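Local coordinates for protein MGS-MChE2 (Uncultured bacterium, PDB 5JD6) that probably hydrolyses ester bonds, as an alpha/beta hydrolase-fold esterase recovered from the metagenome of lagoon sediments, at residues A[5-9]-A[10-14]; A[31-34]-A[35-38]; A[166-169]-A[170-174]; A[211-214]-A[215-218]. All coordinates share one frame; numbering follows the deposited sequence.

From the N terminus, interaction 1 is the tight hairpin between strands 4-8 and 11-16, the first of which forms one end of the mixed sheet. Interaction 2 follows, at the turn leading from strand 20-25 into helix 36-41, and packs on the hairpin where L14 CD1 and L32 CD1 lie 3.6 Å apart. Interaction 3 starts helix 169-181, its centre about 25 Å from those of interactions 1 and 2. Interaction 4 finishes helix 208-217, between strands 195-200 and 221-226, about 34 Å from interaction 1 between centres and across the chain's centre from it. All four are local and in series; none nests in or crosses another.

Interaction 1. Residues A[5-9]-A[10-14]; sequences LKQEG and KFTYL
Y13 turns its ring across the hairpin onto K6, whose CB sits over one face at 3.8 Å from the ring centroid and 19° off the normal, a CH-pi contact offset toward the rim. The tyrosine reaches it because its CG lies between the backbone N and the carbonyl carbon (chi1 64°), a torsion that swings the ring over the neighbouring strand. K6 bends at chi2, and its end leads off toward E15, with which it makes a long, weak ion pair. E8 runs its chain out, extended beyond CG, until its carboxylate stands nearly perpendicular to the phenol ring. There E8 OE1, at the edge and in the ring plane, lies 2.9 Å from Y13 OH; this hydrogen bond is weak and its proton has another acceptor nearby, while K80 supplies the hydroxyl's stronger polar partner. On the other face of the sheet Q7 and T12 pair: Q7 NE2 gives a hydrogen bond of 3.3 Å to T12 OG1, which lies close to the plane of the amide. Beside them, L5 CD1 touches T12 CG2 at 3.7 Å, and L14 CD2 closes on L5 CB.

Backbone evidence fixes the pairing. K6 N to Y13 O measures 2.8 Å, with the return bond from Y13 N to K6 O, and E8 and F11 are the second hydrogen-bonded pair. F11 carries its ring away to meet Y72, F76 and F79 of helix 66-80. With G9 and K10 at its corners, this is a two-residue beta hairpin closed by a type II' turn, at one end of the alpha/beta hydrolase sheet.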
loop_
_atom_site.group_PDB
_atom_site.type_symbol
_atom_site.label_atom_id
_atom_site.label_comp_id
_atom_site.label_asym_id
_atom_site.label_seq_id
_atom_site.Cartn_x
_atom_site.Cartn_y
_atom_site.Cartn_z
ATOM N N LEU A 5 17.812 6.388 -4.799
ATOM C CA LEU A 5 16.858 7.282 -4.157
ATOM C C LEU A 5 16.757 8.605 -4.900
ATOM O O LEU A 5 17.769 9.212 -5.252
ATOM C CB LEU A 5 17.264 7.522 -2.700
ATOM C CG LEU A 5 16.500 8.559 -1.881
ATOM C CD1 LEU A 5 15.127 8.037 -1.491
ATOM C CD2 LEU A 5 17.309 8.943 -0.652
ATOM N N LYS A 6 15.529 9.049 -5.134
ATOM C CA LYS A 6 15.293 10.290 -5.853
ATOM C C LYS A 6 14.641 11.326 -4.953
ATOM O O LYS A 6 13.758 11.006 -4.156
ATOM C CB LYS A 6 14.411 10.043 -7.079
ATOM C CG LYS A 6 14.964 9.035 -8.071
ATOM C CD LYS A 6 15.432 9.724 -9.342
ATOM C CE LYS A 6 15.537 8.740 -10.496
ATOM N NZ LYS A 6 15.956 9.400 -11.764
ATOM N N GLN A 7 15.085 12.570 -5.079
ATOM C CA GLN A 7 14.416 13.676 -4.416
ATOM C C GLN A 7 14.193 14.803 -5.410
ATOM O O GLN A 7 15.100 15.575 -5.710
ATOM C CB GLN A 7 15.217 14.174 -3.215
ATOM C CG GLN A 7 14.448 15.167 -2.360
ATOM C CD GLN A 7 15.212 15.587 -1.124
ATOM O OE1 GLN A 7 16.062 16.475 -1.178
ATOM N NE2 GLN A 7 14.914 14.947 0.001
ATOM N N GLU A 8 12.975 14.875 -5.926
ATOM C CA GLU A 8 12.606 15.901 -6.883
ATOM C C GLU A 8 11.463 16.718 -6.306
ATOM O O GLU A 8 10.363 16.201 -6.101
ATOM C CB GLU A 8 12.219 15.268 -8.220
ATOM C CG GLU A 8 13.315 14.384 -8.798
ATOM C CD GLU A 8 12.825 13.489 -9.918
ATOM O OE1 GLU A 8 11.597 13.412 -10.127
ATOM O OE2 GLU A 8 13.671 12.861 -10.589
ATOM N N GLY A 9 11.735 17.988 -6.025
ATOM C CA GLY A 9 10.763 18.843 -5.371
ATOM C C GLY A 9 10.502 18.369 -3.955
ATOM O O GLY A 9 11.437 18.125 -3.196
ATOM N N LYS A 10 9.229 18.233 -3.601
ATOM C CA LYS A 10 8.856 17.773 -2.270
ATOM C C LYS A 10 8.735 16.254 -2.224
ATOM O O LYS A 10 8.470 15.677 -1.169
ATOM C CB LYS A 10 7.540 18.416 -1.827
ATOM C CG LYS A 10 6.341 18.023 -2.676
ATOM C CD LYS A 10 5.049 18.569 -2.089
ATOM C CE LYS A 10 3.845 18.144 -2.910
ATOM N NZ LYS A 10 2.569 18.630 -2.311
ATOM N N PHE A 11 8.932 15.610 -3.372
ATOM C CA PHE A 11 8.785 14.161 -3.469
ATOM C C PHE A 11 10.102 13.417 -3.264
ATOM O O PHE A 11 11.062 13.610 -4.010
ATOM C CB PHE A 11 8.192 13.772 -4.823
ATOM C CG PHE A 11 6.780 14.238 -5.026
ATOM C CD1 PHE A 11 5.753 13.743 -4.240
ATOM C CD2 PHE A 11 6.476 15.160 -6.015
ATOM C CE1 PHE A 11 4.452 14.163 -4.429
ATOM C CE2 PHE A 11 5.177 15.587 -6.210
ATOM C CZ PHE A 11 4.164 15.088 -5.416
ATOM N N THR A 12 10.129 12.563 -2.245
ATOM C CA THR A 12 11.241 11.647 -2.026
ATOM C C THR A 12 10.762 10.222 -2.283
ATOM O O THR A 12 9.770 9.784 -1.699
ATOM C CB THR A 12 11.801 11.761 -0.594
ATOM O OG1 THR A 12 12.250 13.102 -0.358
ATOM C CG2 THR A 12 12.963 10.799 -0.392
ATOM N N TYR A 13 11.455 9.500 -3.159
ATOM C CA TYR A 13 11.010 8.161 -3.535
ATOM C C TYR A 13 12.129 7.283 -4.089
ATOM O O TYR A 13 13.113 7.780 -4.637
ATOM C CB TYR A 13 9.877 8.257 -4.563
ATOM C CG TYR A 13 10.275 8.888 -5.881
ATOM C CD1 TYR A 13 10.386 10.268 -6.007
ATOM C CD2 TYR A 13 10.528 8.105 -6.999
ATOM C CE1 TYR A 13 10.748 10.848 -7.209
ATOM C CE2 TYR A 13 10.887 8.676 -8.204
ATOM C CZ TYR A 13 10.996 10.048 -8.304
ATOM O OH TYR A 13 11.356 10.623 -9.504
ATOM N N LEU A 14 11.970 5.972 -3.932
ATOM C CA LEU A 14 12.859 5.010 -4.570
ATOM C C LEU A 14 12.348 4.680 -5.964
ATOM O O LEU A 14 11.140 4.587 -6.186
ATOM C CB LEU A 14 12.981 3.725 -3.747
ATOM C CG LEU A 14 13.786 3.754 -2.448
ATOM C CD1 LEU A 14 14.006 2.337 -1.941
ATOM C CD2 LEU A 14 15.113 4.468 -2.638
#

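Interaction 2. Residues A[31-34]-A[35-38]; sequences GLSN and FDGV
S33 and D36 meet through their side chains: S33 OG donates to D36 OD2 at 3.2 Å, approaching nearly along the carboxylate's C-O axis. Two torsions bring them together, since OG of S33 is anti to its backbone N (chi1 169°) while CG of D36 swings back beside its own N (chi1 -67°). The same D36 OD2 also lies 3.0 Å from S33 O, but both are acceptors, so that proximity adds no bond. Beneath this pair the backbone turns on a weak hydrogen bond from F35 N to L32 O, 3.4 Å long though nearly straight at 167°. N34 and F35 are consecutive, and CB of N34 rests 3.5 Å from CD1 of the F35 ring, approaching it obliquely.

F35 occupies the N-cap position of helix 36-41, and its buried ring touches H26, I24, I51 and M234. Cutting F35 back to an alanine is likely to open a gap among these four residues and leave N34 CB without its aromatic neighbour. N34 touches M235 of helix 233-236, and L32 reaches I51 and E53. The turn therefore sits between strands 20-25 and 47-52 and helix 233-236, where G37 O, on the second residue of helix 36-41, accepts a hydrogen bond from N242 ND2 of helix 238-252.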
loop_
_atom_site.group_PDB
_atom_site.type_symbol
_atom_site.label_atom_id
_atom_site.label_comp_id
_atom_site.label_asym_id
_atom_site.label_seq_id
_atom_site.Cartn_x
_atom_site.Cartn_y
_atom_site.Cartn_z
ATOM N N GLY A 31 9.729 0.727 7.070
ATOM C CA GLY A 31 10.964 1.164 6.454
ATOM C C GLY A 31 10.817 0.684 5.023
ATOM O O GLY A 31 9.826 0.031 4.700
ATOM N N LEU A 32 11.773 0.991 4.157
ATOM C CA LEU A 32 11.656 0.543 2.774
ATOM C C LEU A 32 12.305 -0.820 2.592
ATOM O O LEU A 32 12.338 -1.365 1.489
ATOM C CB LEU A 32 12.265 1.566 1.820
ATOM C CG LEU A 32 11.526 2.904 1.827
ATOM C CD1 LEU A 32 11.861 3.697 0.582
ATOM C CD2 LEU A 32 10.020 2.695 1.955
ATOM N N SER A 33 12.805 -1.373 3.691
ATOM C CA SER A 33 13.361 -2.717 3.688
ATOM C C SER A 33 12.236 -3.746 3.630
ATOM O O SER A 33 12.483 -4.939 3.451
ATOM C CB SER A 33 14.236 -2.946 4.922
ATOM O OG SER A 33 14.582 -4.313 5.061
ATOM N N ASN A 34 11.001 -3.275 3.786
ATOM C CA ASN A 34 9.827 -4.131 3.675
ATOM C C ASN A 34 9.709 -4.734 2.285
ATOM O O ASN A 34 9.220 -5.851 2.118
ATOM C CB ASN A 34 8.550 -3.345 3.985
ATOM C CG ASN A 34 8.586 -2.667 5.336
ATOM O OD1 ASN A 34 9.611 -2.653 6.014
ATOM N ND2 ASN A 34 7.460 -2.086 5.730
ATOM N N PHE A 35 10.166 -3.985 1.288
ATOM C CA PHE A 35 9.850 -4.298 -0.098
ATOM C C PHE A 35 11.051 -4.683 -0.952
ATOM O O PHE A 35 10.944 -4.709 -2.176
ATOM C CB PHE A 35 9.139 -3.106 -0.740
ATOM C CG PHE A 35 7.796 -2.816 -0.141
ATOM C CD1 PHE A 35 7.674 -1.961 0.941
ATOM C CD2 PHE A 35 6.655 -3.408 -0.654
ATOM C CE1 PHE A 35 6.439 -1.698 1.498
ATOM C CE2 PHE A 35 5.418 -3.144 -0.106
ATOM C CZ PHE A 35 5.309 -2.288 0.974
ATOM N N ASP A 36 12.178 -4.994 -0.316
ATOM C CA ASP A 36 13.383 -5.399 -1.043
ATOM C C ASP A 36 13.112 -6.557 -2.002
ATOM O O ASP A 36 13.741 -6.660 -3.056
ATOM C CB ASP A 36 14.501 -5.790 -0.072
ATOM C CG ASP A 36 15.016 -4.612 0.729
ATOM O OD1 ASP A 36 15.358 -3.579 0.115
ATOM O OD2 ASP A 36 15.103 -4.726 1.968
ATOM N N GLY A 37 12.170 -7.418 -1.633
ATOM C CA GLY A 37 11.774 -8.526 -2.480
ATOM C C GLY A 37 11.130 -8.058 -3.771
ATOM O O GLY A 37 11.434 -8.571 -4.847
ATOM N N VAL A 38 10.237 -7.080 -3.663
ATOM C CA VAL A 38 9.560 -6.532 -4.834
ATOM C C VAL A 38 10.524 -5.695 -5.676
ATOM O O VAL A 38 10.494 -5.748 -6.907
ATOM C CB VAL A 38 8.342 -5.673 -4.428
ATOM C CG1 VAL A 38 7.681 -5.057 -5.656
ATOM C CG2 VAL A 38 7.344 -6.511 -3.647
#

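Interaction 3. Residues A[166-169]-A[170-174]; sequences RNKL and VKTLA
This is a local contact of the first turn of a helix: the loop after helix 160-164 runs into helix 169-181, which begins at L169, at the surface of the chain, and the carbonyls of K168 and L169 receive bonds from the turn that follows. K168 O is gripped twice by T172. The backbone N of T172 binds it at 2.9 Å with an N-H...O angle of 160°, and OG1 of the same residue donates to it at 3.0 Å. The two donors reach K168 O from opposite faces of its carbonyl plane, the hydroxyl 35° out of that plane. T172 can do both because its OG1 is anti to the carbonyl carbon and beside its own backbone N (chi1 -59°). A valine in its place would probably cost K168 O its hydroxyl donor and leave the side chain without its polar hold on the preceding turn.

Helix 169-181 lies between strands 108-113 and 195-200 of the alpha/beta hydrolase fold, where relatives commonly carry a cap or lid, so it is probably part of one. The i to i+4 pattern continues where L173 N donates to L169 O at 2.8 Å. The accompanying side chains cross at an angle, with L169 CG 4.1 Å from L173 CD1, an apolar pair one helical turn apart. R166, just after helix 160-164, has a positive phi of 77°, and from there the chain changes direction into the new helix.

K171 lies with its extended aliphatic chain alongside the loop, CD coming 3.7 Å from N167 O, before its NZ reaches Y57 O. K168 makes a cation-pi contact with the ring of the same Y57, and both L169 and T172 touch T162.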
loop_
_atom_site.group_PDB
_atom_site.type_symbol
_atom_site.label_atom_id
_atom_site.label_comp_id
_atom_site.label_asym_id
_atom_site.label_seq_id
_atom_site.Cartn_x
_atom_site.Cartn_y
_atom_site.Cartn_z
ATOM N N ARG A 166 5.891 13.281 21.588
ATOM C CA ARG A 166 5.050 14.363 22.040
ATOM C C ARG A 166 4.139 14.938 20.991
ATOM O O ARG A 166 2.945 14.931 21.160
ATOM C CB ARG A 166 5.893 15.504 22.664
ATOM C CG ARG A 166 7.298 15.149 23.121
ATOM C CD ARG A 166 7.640 15.617 24.505
ATOM N NE ARG A 166 8.569 14.686 25.129
ATOM C CZ ARG A 166 8.198 13.754 25.992
ATOM N NH1 ARG A 166 6.920 13.636 26.323
ATOM N NH2 ARG A 166 9.093 12.944 26.525
ATOM N N ASN A 167 4.689 15.439 19.904
ATOM C CA ASN A 167 3.864 16.032 18.861
ATOM C C ASN A 167 3.487 15.093 17.707
ATOM O O ASN A 167 2.831 15.490 16.766
ATOM C CB ASN A 167 4.486 17.348 18.309
ATOM C CG ASN A 167 5.783 17.787 19.021
ATOM O OD1 ASN A 167 5.816 18.005 20.218
ATOM N ND2 ASN A 167 6.842 17.969 18.249
ATOM N N LYS A 168 3.883 13.833 17.788
ATOM C CA LYS A 168 3.676 12.908 16.678
ATOM C C LYS A 168 2.586 11.923 17.072
ATOM O O LYS A 168 1.939 11.302 16.226
ATOM C CB LYS A 168 4.983 12.184 16.337
ATOM C CG LYS A 168 4.877 11.089 15.286
ATOM C CD LYS A 168 6.184 10.318 15.152
ATOM C CE LYS A 168 7.280 11.183 14.557
ATOM N NZ LYS A 168 8.527 10.401 14.339
ATOM N N LEU A 169 2.395 11.801 18.380
ATOM C CA LEU A 169 1.324 11.000 18.949
ATOM C C LEU A 169 -0.028 11.519 18.482
ATOM O O LEU A 169 -0.908 10.741 18.117
ATOM C CB LEU A 169 1.408 11.018 20.475
ATOM C CG LEU A 169 0.317 10.297 21.263
ATOM C CD1 LEU A 169 0.144 8.873 20.765
ATOM C CD2 LEU A 169 0.658 10.309 22.743
ATOM N N VAL A 170 -0.180 12.841 18.490
ATOM C CA VAL A 170 -1.418 13.474 18.052
ATOM C C VAL A 170 -1.682 13.172 16.583
ATOM O O VAL A 170 -2.818 12.920 16.186
ATOM C CB VAL A 170 -1.381 14.999 18.250
ATOM C CG1 VAL A 170 -2.791 15.568 18.206
ATOM C CG2 VAL A 170 -0.709 15.346 19.565
ATOM N N LYS A 171 -0.622 13.194 15.784
ATOM C CA LYS A 171 -0.729 12.915 14.359
ATOM C C LYS A 171 -1.089 11.452 14.116
ATOM O O LYS A 171 -1.909 11.146 13.253
ATOM C CB LYS A 171 0.573 13.279 13.643
ATOM C CG LYS A 171 0.834 14.779 13.596
ATOM C CD LYS A 171 2.242 15.098 13.124
ATOM C CE LYS A 171 2.501 16.598 13.155
ATOM N NZ LYS A 171 3.929 16.927 12.892
ATOM N N THR A 172 -0.482 10.554 14.887
ATOM C CA THR A 172 -0.821 9.135 14.818
ATOM C C THR A 172 -2.279 8.923 15.213
ATOM O O THR A 172 -3.008 8.167 14.568
ATOM C CB THR A 172 0.084 8.286 15.730
ATOM O OG1 THR A 172 1.452 8.459 15.345
ATOM C CG2 THR A 172 -0.283 6.813 15.624
ATOM N N LEU A 173 -2.696 9.602 16.277
ATOM C CA LEU A 173 -4.085 9.559 16.717
ATOM C C LEU A 173 -5.005 10.164 15.663
ATOM O O LEU A 173 -6.112 9.676 15.439
ATOM C CB LEU A 173 -4.252 10.296 18.047
ATOM C CG LEU A 173 -3.677 9.604 19.285
ATOM C CD1 LEU A 173 -3.694 10.548 20.473
ATOM C CD2 LEU A 173 -4.454 8.334 19.594
ATOM N N ALA A 174 -4.537 11.228 15.018
ATOM C CA ALA A 174 -5.295 11.879 13.956
ATOM C C ALA A 174 -5.483 10.942 12.767
ATOM O O ALA A 174 -6.559 10.898 12.171
ATOM C CB ALA A 174 -4.604 13.160 13.518
#

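Interaction 4. Residues A[211-214]-A[215-218]; sequences AEDF and KRLL
The guanidinium of R216 takes D213 OD1 at its edge, in its own plane, and the two flat groups stand 87° apart. R216 NH2 carries the main bond, 2.7 Å to D213 OD1 with an N-H...O angle of 164°, and R216 NE adds a weak one to the same oxygen at 3.3 Å. Seen from the aspartate the approach is less regular, for NH2 comes from above the carboxylate plane, 47° out of it. The side chains lie side by side and point the same way, and the bend of R216 at chi3 (-57°) turns its NE and NH2 edge back to the oxygen.

Below this salt bridge runs the i to i+4 ladder of helix 208-217: K215 N to A211 O, R216 N to E212 O at 2.8 Å, L217 N to D213 O, and L218 N to F214 O at 3.1 Å. F214 and L218 face inward, onto I197 and T195 of strand 195-200, while K215 bends away so that its NZ reaches A221 O. In this beta-alpha-beta unit the charged pair is three residues apart on the outer side of the helix, so D213 OD1 probably offsets the arginine's positive charge near the helix C-terminus and limits the turning of its guanidinium.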
loop_
_atom_site.group_PDB
_atom_site.type_symbol
_atom_site.label_atom_id
_atom_site.label_comp_id
_atom_site.label_asym_id
_atom_site.label_seq_id
_atom_site.Cartn_x
_atom_site.Cartn_y
_atom_site.Cartn_z
ATOM N N ALA A 211 -9.476 -10.286 4.956
ATOM C CA ALA A 211 -9.136 -10.589 3.570
ATOM C C ALA A 211 -10.349 -11.092 2.798
ATOM O O ALA A 211 -10.584 -10.687 1.658
ATOM C CB ALA A 211 -8.016 -11.615 3.513
ATOM N N GLU A 212 -11.123 -11.972 3.426
ATOM C CA GLU A 212 -12.299 -12.545 2.785
ATOM C C GLU A 212 -13.442 -11.537 2.716
ATOM O O GLU A 212 -14.290 -11.615 1.829
ATOM C CB GLU A 212 -12.743 -13.813 3.518
ATOM C CG GLU A 212 -11.724 -14.940 3.438
ATOM C CD GLU A 212 -12.235 -16.241 4.025
ATOM O OE1 GLU A 212 -12.092 -16.441 5.250
ATOM O OE2 GLU A 212 -12.778 -17.064 3.259
ATOM N N ASP A 213 -13.460 -10.591 3.651
ATOM C CA ASP A 213 -14.400 -9.477 3.589
ATOM C C ASP A 213 -14.124 -8.637 2.346
ATOM O O ASP A 213 -15.049 -8.222 1.646
ATOM C CB ASP A 213 -14.307 -8.610 4.846
ATOM C CG ASP A 213 -14.986 -9.242 6.045
ATOM O OD1 ASP A 213 -15.961 -9.995 5.848
ATOM O OD2 ASP A 213 -14.545 -8.982 7.184
ATOM N N PHE A 214 -12.844 -8.390 2.085
ATOM C CA PHE A 214 -12.414 -7.678 0.886
ATOM C C PHE A 214 -12.846 -8.421 -0.371
ATOM O O PHE A 214 -13.343 -7.819 -1.321
ATOM C CB PHE A 214 -10.895 -7.494 0.886
ATOM C CG PHE A 214 -10.437 -6.221 1.537
ATOM C CD1 PHE A 214 -11.015 -5.009 1.203
ATOM C CD2 PHE A 214 -9.428 -6.237 2.485
ATOM C CE1 PHE A 214 -10.596 -3.836 1.798
ATOM C CE2 PHE A 214 -9.003 -5.067 3.085
ATOM C CZ PHE A 214 -9.588 -3.865 2.741
ATOM N N LYS A 215 -12.650 -9.735 -0.364
ATOM C CA LYS A 215 -13.027 -10.581 -1.489
ATOM C C LYS A 215 -14.540 -10.568 -1.710
ATOM O O LYS A 215 -15.006 -10.557 -2.849
ATOM C CB LYS A 215 -12.529 -12.012 -1.263
ATOM C CG LYS A 215 -13.074 -13.038 -2.243
ATOM C CD LYS A 215 -12.671 -12.726 -3.673
ATOM C CE LYS A 215 -13.315 -13.706 -4.642
ATOM N NZ LYS A 215 -13.032 -13.360 -6.062
ATOM N N ARG A 216 -15.298 -10.560 -0.615
ATOM C CA ARG A 216 -16.758 -10.539 -0.686
ATOM C C ARG A 216 -17.283 -9.284 -1.372
ATOM O O ARG A 216 -18.022 -9.360 -2.353
ATOM C CB ARG A 216 -17.371 -10.634 0.716
ATOM C CG ARG A 216 -17.384 -12.028 1.317
ATOM C CD ARG A 216 -18.333 -12.112 2.509
ATOM N NE ARG A 216 -18.008 -11.152 3.562
ATOM C CZ ARG A 216 -18.739 -10.079 3.851
ATOM N NH1 ARG A 216 -19.844 -9.821 3.165
ATOM N NH2 ARG A 216 -18.367 -9.263 4.829
ATOM N N LEU A 217 -16.891 -8.130 -0.845
ATOM C CA LEU A 217 -17.461 -6.857 -1.264
ATOM C C LEU A 217 -16.963 -6.401 -2.636
ATOM O O LEU A 217 -17.756 -5.972 -3.472
ATOM C CB LEU A 217 -17.164 -5.789 -0.210
ATOM C CG LEU A 217 -17.642 -6.150 1.199
ATOM C CD1 LEU A 217 -17.184 -5.120 2.220
ATOM C CD2 LEU A 217 -19.154 -6.299 1.229
ATOM N N LEU A 218 -15.657 -6.497 -2.867
ATOM C CA LEU A 218 -15.082 -6.093 -4.149
ATOM C C LEU A 218 -15.632 -6.934 -5.299
ATOM O O LEU A 218 -15.604 -8.164 -5.242
ATOM C CB LEU A 218 -13.556 -6.193 -4.112
ATOM C CG LEU A 218 -12.816 -5.081 -3.365
ATOM C CD1 LEU A 218 -11.332 -5.393 -3.282
ATOM C CD2 LEU A 218 -13.045 -3.740 -4.045
#